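Local coordinates for protein glycogen synthase (PDB 6GNF) that is a bacterial glycogen or starch synthase of two Rossmann-like domains, with adenosine-5'-diphosphate and a glycan held in its pocket, at residues Leu352-Asp366 with Ile420-Glu434. Sequence-based numbering, arbitrary orientation.
With ADP (adenosine-5'-diphosphate), chain F; AC1 (4,6-dideoxy-4-{[(1S,4R,5S,6S)-4,5,6-trihydroxy-3-(hydroxymethyl)cyclohex-2-en-1-yl]amino}-alpha-D-glucopyranose), chain D.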
loop_
_atom_site.group_PDB
_atom_site.type_symbol
_atom_site.label_atom_id
_atom_site.label_comp_id
_atom_site.label_asym_id
_atom_site.label_seq_id
_atom_site.Cartn_x
_atom_site.Cartn_y
_atom_site.Cartn_z
ATOM N N LEU A 352 17.471 1.502 20.336
ATOM C CA LEU A 352 17.186 0.458 19.360
ATOM C C LEU A 352 16.368 0.997 18.194
ATOM O O LEU A 352 15.348 1.648 18.396
ATOM C CB LEU A 352 16.443 -0.699 20.031
ATOM C CG LEU A 352 16.368 -2.002 19.223
ATOM C CD1 LEU A 352 16.373 -3.208 20.143
ATOM C CD2 LEU A 352 15.146 -2.056 18.323
ATOM N N PHE A 353 16.833 0.708 16.978
ATOM C CA PHE A 353 16.147 1.071 15.736
ATOM C C PHE A 353 15.505 -0.163 15.109
ATOM O O PHE A 353 16.130 -1.217 15.026
ATOM C CB PHE A 353 17.142 1.652 14.729
ATOM C CG PHE A 353 17.687 2.995 15.113
ATOM C CD1 PHE A 353 18.782 3.098 15.952
ATOM C CD2 PHE A 353 17.116 4.159 14.615
ATOM C CE1 PHE A 353 19.293 4.339 16.300
ATOM C CE2 PHE A 353 17.619 5.403 14.959
ATOM C CZ PHE A 353 18.710 5.495 15.802
ATOM N N GLY A 354 14.262 -0.031 14.661
ATOM C CA GLY A 354 13.539 -1.139 14.043
ATOM C C GLY A 354 13.070 -0.821 12.632
ATOM O O GLY A 354 12.527 0.255 12.377
ATOM N N PHE A 355 13.278 -1.764 11.715
ATOM C CA PHE A 355 12.777 -1.650 10.346
ATOM C C PHE A 355 11.834 -2.806 10.047
ATOM O O PHE A 355 12.126 -3.959 10.359
ATOM C CB PHE A 355 13.933 -1.650 9.340
ATOM C CG PHE A 355 13.488 -1.775 7.906
ATOM C CD1 PHE A 355 13.248 -3.021 7.343
ATOM C CD2 PHE A 355 13.309 -0.645 7.117
ATOM C CE1 PHE A 355 12.831 -3.141 6.026
ATOM C CE2 PHE A 355 12.905 -0.758 5.799
ATOM C CZ PHE A 355 12.663 -2.009 5.254
ATOM N N ILE A 356 10.694 -2.494 9.453
ATOM C CA ILE A 356 9.772 -3.514 8.983
ATOM C C ILE A 356 9.325 -3.120 7.590
ATOM O O ILE A 356 8.740 -2.061 7.413
ATOM C CB ILE A 356 8.526 -3.633 9.879
ATOM C CG1 ILE A 356 8.919 -3.749 11.354
ATOM C CG2 ILE A 356 7.698 -4.840 9.463
ATOM C CD1 ILE A 356 7.757 -3.569 12.306
ATOM N N GLY A 357 9.613 -3.946 6.592
ATOM C CA GLY A 357 9.146 -3.641 5.243
ATOM C C GLY A 357 9.652 -4.568 4.169
ATOM O O GLY A 357 10.582 -5.326 4.385
ATOM N N ARG A 358 9.011 -4.496 3.006
ATOM C CA ARG A 358 9.434 -5.236 1.816
ATOM C C ARG A 358 10.913 -4.974 1.560
ATOM O O ARG A 358 11.392 -3.853 1.751
ATOM C CB ARG A 358 8.596 -4.817 0.597
ATOM C CG ARG A 358 7.128 -5.222 0.697
ATOM C CD ARG A 358 6.290 -4.802 -0.508
ATOM N NE ARG A 358 6.023 -3.360 -0.564
ATOM C CZ ARG A 358 6.569 -2.502 -1.434
ATOM N NH1 ARG A 358 7.441 -2.904 -2.362
ATOM N NH2 ARG A 358 6.250 -1.218 -1.378
ATOM N N LEU A 359 11.650 -6.014 1.186
ATOM C CA LEU A 359 13.069 -5.877 0.849
ATOM C C LEU A 359 13.218 -5.506 -0.634
ATOM O O LEU A 359 13.722 -6.288 -1.441
ATOM C CB LEU A 359 13.807 -7.176 1.150
ATOM C CG LEU A 359 13.728 -7.664 2.593
ATOM C CD1 LEU A 359 14.408 -9.016 2.716
ATOM C CD2 LEU A 359 14.361 -6.654 3.536
ATOM N N GLU A 360 12.757 -4.308 -0.970
ATOM C CA GLU A 360 12.683 -3.831 -2.339
ATOM C C GLU A 360 13.267 -2.414 -2.384
ATOM O O GLU A 360 13.342 -1.738 -1.363
ATOM C CB GLU A 360 11.217 -3.859 -2.789
ATOM C CG GLU A 360 10.992 -3.665 -4.310
ATOM C CD GLU A 360 10.258 -2.358 -4.694
ATOM O OE1 GLU A 360 9.012 -2.268 -4.568
ATOM O OE2 GLU A 360 10.955 -1.415 -5.129
ATOM N N ASN A 361 13.663 -1.979 -3.573
ATOM C CA ASN A 361 14.287 -0.666 -3.747
ATOM C C ASN A 361 13.558 0.474 -3.024
ATOM O O ASN A 361 14.184 1.326 -2.402
ATOM C CB ASN A 361 14.401 -0.325 -5.234
ATOM C CG ASN A 361 15.097 1.008 -5.471
ATOM O OD1 ASN A 361 16.292 1.157 -5.192
ATOM N ND2 ASN A 361 14.352 1.994 -5.939
ATOM N N GLN A 362 12.238 0.502 -3.130
ATOM C CA GLN A 362 11.443 1.559 -2.521
ATOM C C GLN A 362 11.779 1.825 -1.052
ATOM O O GLN A 362 11.844 2.985 -0.638
ATOM C CB GLN A 362 9.944 1.253 -2.633
ATOM C CG GLN A 362 9.096 2.364 -2.032
ATOM C CD GLN A 362 7.625 2.081 -2.047
ATOM O OE1 GLN A 362 7.144 1.253 -2.820
ATOM N NE2 GLN A 362 6.889 2.755 -1.173
ATOM N N LYS A 363 11.979 0.757 -0.275
ATOM C CA LYS A 363 12.079 0.850 1.193
ATOM C C LYS A 363 13.486 1.050 1.749
ATOM O O LYS A 363 13.641 1.381 2.920
ATOM C CB LYS A 363 11.461 -0.396 1.834
ATOM C CG LYS A 363 9.997 -0.631 1.480
ATOM C CD LYS A 363 9.081 0.381 2.143
ATOM C CE LYS A 363 7.649 0.214 1.667
ATOM N NZ LYS A 363 6.709 1.138 2.369
ATOM N N GLY A 364 14.511 0.852 0.924
ATOM C CA GLY A 364 15.884 1.133 1.331
ATOM C C GLY A 364 16.480 0.178 2.344
ATOM O O GLY A 364 17.405 0.550 3.069
ATOM N N ALA A 365 15.996 -1.061 2.371
ATOM C CA ALA A 365 16.580 -2.099 3.215
ATOM C C ALA A 365 18.041 -2.346 2.841
ATOM O O ALA A 365 18.887 -2.592 3.716
ATOM C CB ALA A 365 15.779 -3.388 3.106
ATOM N N ASP A 366 18.350 -2.250 1.548
ATOM C CA ASP A 366 19.736 -2.386 1.075
ATOM C C ASP A 366 20.679 -1.334 1.679
ATOM O O ASP A 366 21.859 -1.607 1.894
ATOM C CB ASP A 366 19.808 -2.390 -0.466
ATOM C CG ASP A 366 19.348 -1.076 -1.102
ATOM O OD1 ASP A 366 18.357 -0.460 -0.637
ATOM O OD2 ASP A 366 19.980 -0.667 -2.100
ATOM N N ILE A 420 8.688 -5.496 17.573
ATOM C CA ILE A 420 9.585 -4.424 17.112
ATOM C C ILE A 420 8.947 -3.053 17.322
ATOM O O ILE A 420 9.591 -2.131 17.829
ATOM C CB ILE A 420 9.982 -4.609 15.630
ATOM C CG1 ILE A 420 10.960 -5.779 15.496
ATOM C CG2 ILE A 420 10.629 -3.347 15.070
ATOM C CD1 ILE A 420 11.013 -6.365 14.103
ATOM N N THR A 421 7.681 -2.930 16.935
ATOM C CA THR A 421 6.951 -1.676 17.067
ATOM C C THR A 421 6.881 -1.195 18.510
ATOM O O THR A 421 6.998 0.002 18.756
ATOM C CB THR A 421 5.524 -1.814 16.522
ATOM O OG1 THR A 421 5.578 -2.350 15.199
ATOM C CG2 THR A 421 4.811 -0.472 16.491
ATOM N N ALA A 422 6.650 -2.121 19.438
ATOM C CA ALA A 422 6.544 -1.792 20.850
ATOM C C ALA A 422 7.913 -1.647 21.500
ATOM O O ALA A 422 8.154 -0.708 22.263
ATOM C CB ALA A 422 5.732 -2.854 21.573
ATOM N N GLY A 423 8.832 -2.547 21.160
ATOM C CA GLY A 423 10.122 -2.626 21.844
ATOM C C GLY A 423 11.146 -1.604 21.396
ATOM O O GLY A 423 11.968 -1.156 22.193
ATOM N N ALA A 424 11.113 -1.254 20.116
ATOM C CA ALA A 424 12.083 -0.324 19.553
ATOM C C ALA A 424 11.865 1.088 20.078
ATOM O O ALA A 424 10.739 1.479 20.390
ATOM C CB ALA A 424 12.005 -0.326 18.032
ATOM N N ASP A 425 12.947 1.855 20.142
ATOM C CA ASP A 425 12.869 3.274 20.470
ATOM C C ASP A 425 12.547 4.081 19.231
ATOM O O ASP A 425 11.863 5.101 19.303
ATOM C CB ASP A 425 14.192 3.741 21.044
ATOM C CG ASP A 425 14.528 3.035 22.320
ATOM O OD1 ASP A 425 13.636 2.979 23.185
ATOM O OD2 ASP A 425 15.672 2.542 22.454
ATOM N N TYR A 426 13.061 3.618 18.092
ATOM C CA TYR A 426 12.926 4.334 16.836
ATOM C C TYR A 426 12.411 3.427 15.717
ATOM O O TYR A 426 12.782 2.260 15.632
ATOM C CB TYR A 426 14.274 4.940 16.452
ATOM C CG TYR A 426 14.792 5.939 17.466
ATOM C CD1 TYR A 426 14.221 7.200 17.574
ATOM C CD2 TYR A 426 15.839 5.618 18.324
ATOM C CE1 TYR A 426 14.681 8.121 18.503
ATOM C CE2 TYR A 426 16.308 6.529 19.261
ATOM C CZ TYR A 426 15.731 7.783 19.348
ATOM O OH TYR A 426 16.207 8.696 20.276
ATOM N N CYS A 427 11.568 3.992 14.859
ATOM C CA CYS A 427 11.072 3.319 13.661
ATOM C C CYS A 427 11.798 3.882 12.438
ATOM O O CYS A 427 11.596 5.030 12.056
ATOM C CB CYS A 427 9.569 3.533 13.537
ATOM S SG CYS A 427 8.873 2.968 11.984
ATOM N N LEU A 428 12.637 3.054 11.824
ATOM C CA LEU A 428 13.566 3.491 10.789
ATOM C C LEU A 428 13.028 3.183 9.396
ATOM O O LEU A 428 12.832 2.014 9.052
ATOM C CB LEU A 428 14.897 2.776 11.003
ATOM C CG LEU A 428 16.119 3.199 10.194
ATOM C CD1 LEU A 428 16.576 4.585 10.603
ATOM C CD2 LEU A 428 17.244 2.194 10.395
ATOM N N MET A 429 12.761 4.233 8.611
ATOM C CA MET A 429 12.211 4.091 7.259
ATOM C C MET A 429 13.002 4.899 6.226
ATOM O O MET A 429 12.601 6.006 5.857
ATOM C CB MET A 429 10.753 4.548 7.234
ATOM C CG MET A 429 9.859 3.825 8.229
ATOM S SD MET A 429 8.159 4.403 8.136
ATOM C CE MET A 429 7.679 3.787 6.536
ATOM N N PRO A 430 14.098 4.325 5.703
ATOM C CA PRO A 430 14.916 4.988 4.692
ATOM C C PRO A 430 14.354 4.813 3.280
ATOM O O PRO A 430 15.055 4.339 2.381
ATOM C CB PRO A 430 16.261 4.278 4.839
ATOM C CG PRO A 430 15.885 2.889 5.211
ATOM C CD PRO A 430 14.657 3.012 6.074
ATOM N N SER A 431 13.094 5.198 3.094
ATOM C CA SER A 431 12.418 5.008 1.821
ATOM C C SER A 431 12.964 5.955 0.755
ATOM O O SER A 431 13.275 7.106 1.038
ATOM C CB SER A 431 10.908 5.224 1.975
ATOM O OG SER A 431 10.367 4.326 2.928
ATOM N N ARG A 432 13.067 5.457 -0.474
ATOM C CA ARG A 432 13.443 6.277 -1.622
ATOM C C ARG A 432 12.243 7.038 -2.180
ATOM O O ARG A 432 12.398 8.108 -2.756
ATOM C CB ARG A 432 14.077 5.413 -2.711
ATOM C CG ARG A 432 15.418 4.822 -2.299
ATOM C CD ARG A 432 16.093 4.101 -3.449
ATOM N NE ARG A 432 17.473 3.725 -3.119
ATOM C CZ ARG A 432 17.861 2.571 -2.570
ATOM N NH1 ARG A 432 16.986 1.622 -2.267
ATOM N NH2 ARG A 432 19.146 2.366 -2.321
ATOM N N PHE A 433 11.059 6.456 -2.062
ATOM C CA PHE A 433 9.803 7.175 -2.266
ATOM C C PHE A 433 8.745 6.496 -1.397
ATOM O O PHE A 433 8.845 5.294 -1.119
ATOM C CB PHE A 433 9.402 7.184 -3.742
ATOM C CG PHE A 433 9.314 5.816 -4.353
ATOM C CD1 PHE A 433 10.448 5.190 -4.854
ATOM C CD2 PHE A 433 8.096 5.147 -4.424
ATOM C CE1 PHE A 433 10.372 3.926 -5.419
ATOM C CE2 PHE A 433 8.011 3.881 -4.985
ATOM C CZ PHE A 433 9.154 3.269 -5.479
ATOM N N GLU A 434 7.750 7.257 -0.946
ATOM C CA GLU A 434 6.761 6.735 -0.015
ATOM C C GLU A 434 5.464 7.526 -0.096
ATOM O O GLU A 434 5.340 8.573 0.534
ATOM C CB GLU A 434 7.312 6.757 1.414
ATOM C CG GLU A 434 6.560 5.850 2.374
ATOM C CD GLU A 434 6.731 4.391 2.030
ATOM O OE1 GLU A 434 7.855 3.886 2.231
ATOM O OE2 GLU A 434 5.753 3.754 1.572
HETATM P PB ADP F . 3.882 -0.761 1.608
HETATM O O1B ADP F . 4.558 0.213 0.677
HETATM O O2B ADP F . 2.381 -0.693 1.558
HETATM O O3B ADP F . 4.472 -2.145 1.563
HETATM P PA ADP F . 3.272 0.428 4.163
HETATM O O1A ADP F . 2.252 1.366 3.531
HETATM O O2A ADP F . 4.137 0.887 5.329
HETATM O O3A ADP F . 4.291 -0.173 3.055
HETATM O "O5'" ADP F . 2.508 -0.919 4.628
HETATM C "C5'" ADP F . 3.208 -2.154 4.811
HETATM C "C4'" ADP F . 2.524 -2.915 5.941
HETATM O "O4'" ADP F . 2.949 -4.277 6.009
HETATM C "C3'" ADP F . 2.859 -2.292 7.280
HETATM O "O3'" ADP F . 1.654 -2.242 8.050
HETATM C "C2'" ADP F . 3.898 -3.211 7.882
HETATM O "O2'" ADP F . 3.720 -3.242 9.294
HETATM C "C1'" ADP F . 3.622 -4.559 7.238
HETATM N N9 ADP F . 4.809 -5.397 6.912
HETATM C C8 ADP F . 5.692 -5.195 5.911
HETATM N N7 ADP F . 6.634 -6.177 5.879
HETATM C C5 ADP F . 6.347 -7.039 6.870
HETATM C C6 ADP F . 6.920 -8.292 7.404
HETATM N N6 ADP F . 8.023 -8.842 6.861
HETATM N N1 ADP F . 6.310 -8.872 8.459
HETATM C C2 ADP F . 5.212 -8.351 9.030
HETATM N N3 ADP F . 4.640 -7.215 8.591
HETATM C C4 ADP F . 5.142 -6.527 7.538
HETATM C C1 AC1 D . 0.687 -3.104 -4.104
HETATM O O2 AC1 D . -0.520 -1.545 -5.534
HETATM C C2 AC1 D . -0.103 -1.796 -4.176
HETATM C C4A AC1 D . 1.058 3.422 0.866
HETATM C C3 AC1 D . 0.702 -0.615 -3.631
HETATM O O3 AC1 D . -0.185 0.507 -3.574
HETATM C C4 AC1 D . 1.303 -0.924 -2.241
HETATM N N4A AC1 D . 2.091 0.181 -1.645
HETATM C C5 AC1 D . 2.138 -2.205 -2.391
HETATM O O5 AC1 D . 1.291 -3.281 -2.814
HETATM C C6 AC1 D . 2.814 -2.637 -1.100
HETATM C C1B AC1 D . 1.601 1.538 -1.386
HETATM C C2B AC1 D . 2.669 2.526 -0.831
HETATM O O2B AC1 D . 3.990 1.995 -0.816
HETATM C C3B AC1 D . 2.472 3.004 0.590
HETATM O O3B AC1 D . 3.300 4.144 0.818
HETATM O O4 AC1 D . 0.973 3.645 2.277
HETATM C C5B AC1 D . 0.089 2.351 0.434
HETATM C C7B AC1 D . 0.358 1.488 -0.532
HETATM C C6B AC1 D . -1.251 2.297 1.096
HETATM O O6B AC1 D . -1.876 3.562 0.870
HETATM O O HOH W 1 10.506 0.401 8.927
HETATM O O HOH W 2 11.437 2.614 4.416
#
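Lys363 reaches Glu434 because its chain bends at chi2 (-71°) and then runs straight, while Glu434 bends back at its own chi2 (67°); NZ and OE2 meet at 2.9 Å in a salt bridge, on the syn side of the carboxylate. The same NZ donates to ADP O3A and O1B, and OE2 accepts from AC1 O3B, so one ion pair joins both ligands. Ser431 OG donates to the anti lone pair of Glu434 OE1, 2.6 Å away, which should help fix the carboxylate's rotation. Gln362 CG, anti to the backbone N, lies over a face of the Phe433 ring, 3.6 Å from its centroid, a CH-pi contact; the chain stays extended beyond it, so the amide stacks with the ring, planes 22° apart, and NE2 reaches AC1 O2B, to which it donates. Arg432 grips Asp366 end-on, NH1 to OD1 at 3.0 Å and NH2 to OD2 at 3.2 Å, and NH1 also meets an in-plane lone pair of Asn361 O. Backbone bonding extends here too, from Arg432 N to Gln362 O. Farther back, strands 352-356 and 426-429 pair in parallel: Tyr426 N donates to Leu352 O, Gly354 N to Tyr426 O, and Leu428 N to Gly354 O at 2.9 Å. Phe353 and Tyr426 form an offset stack on one face of this sheet, centroids 4.9 Å apart; on the other, Ile420 CG2 packs against Gly354 CA. These are central strands of the six-stranded parallel sheet in the C-terminal domain of this GT-B fold, whose loops after the strands line the ligand pocket. Strand 381-385 bonds to the other edge of 352-356, helix 485-503 covers Phe353 and Leu428, and helix 365-370 packs on Phe355 and Pro430.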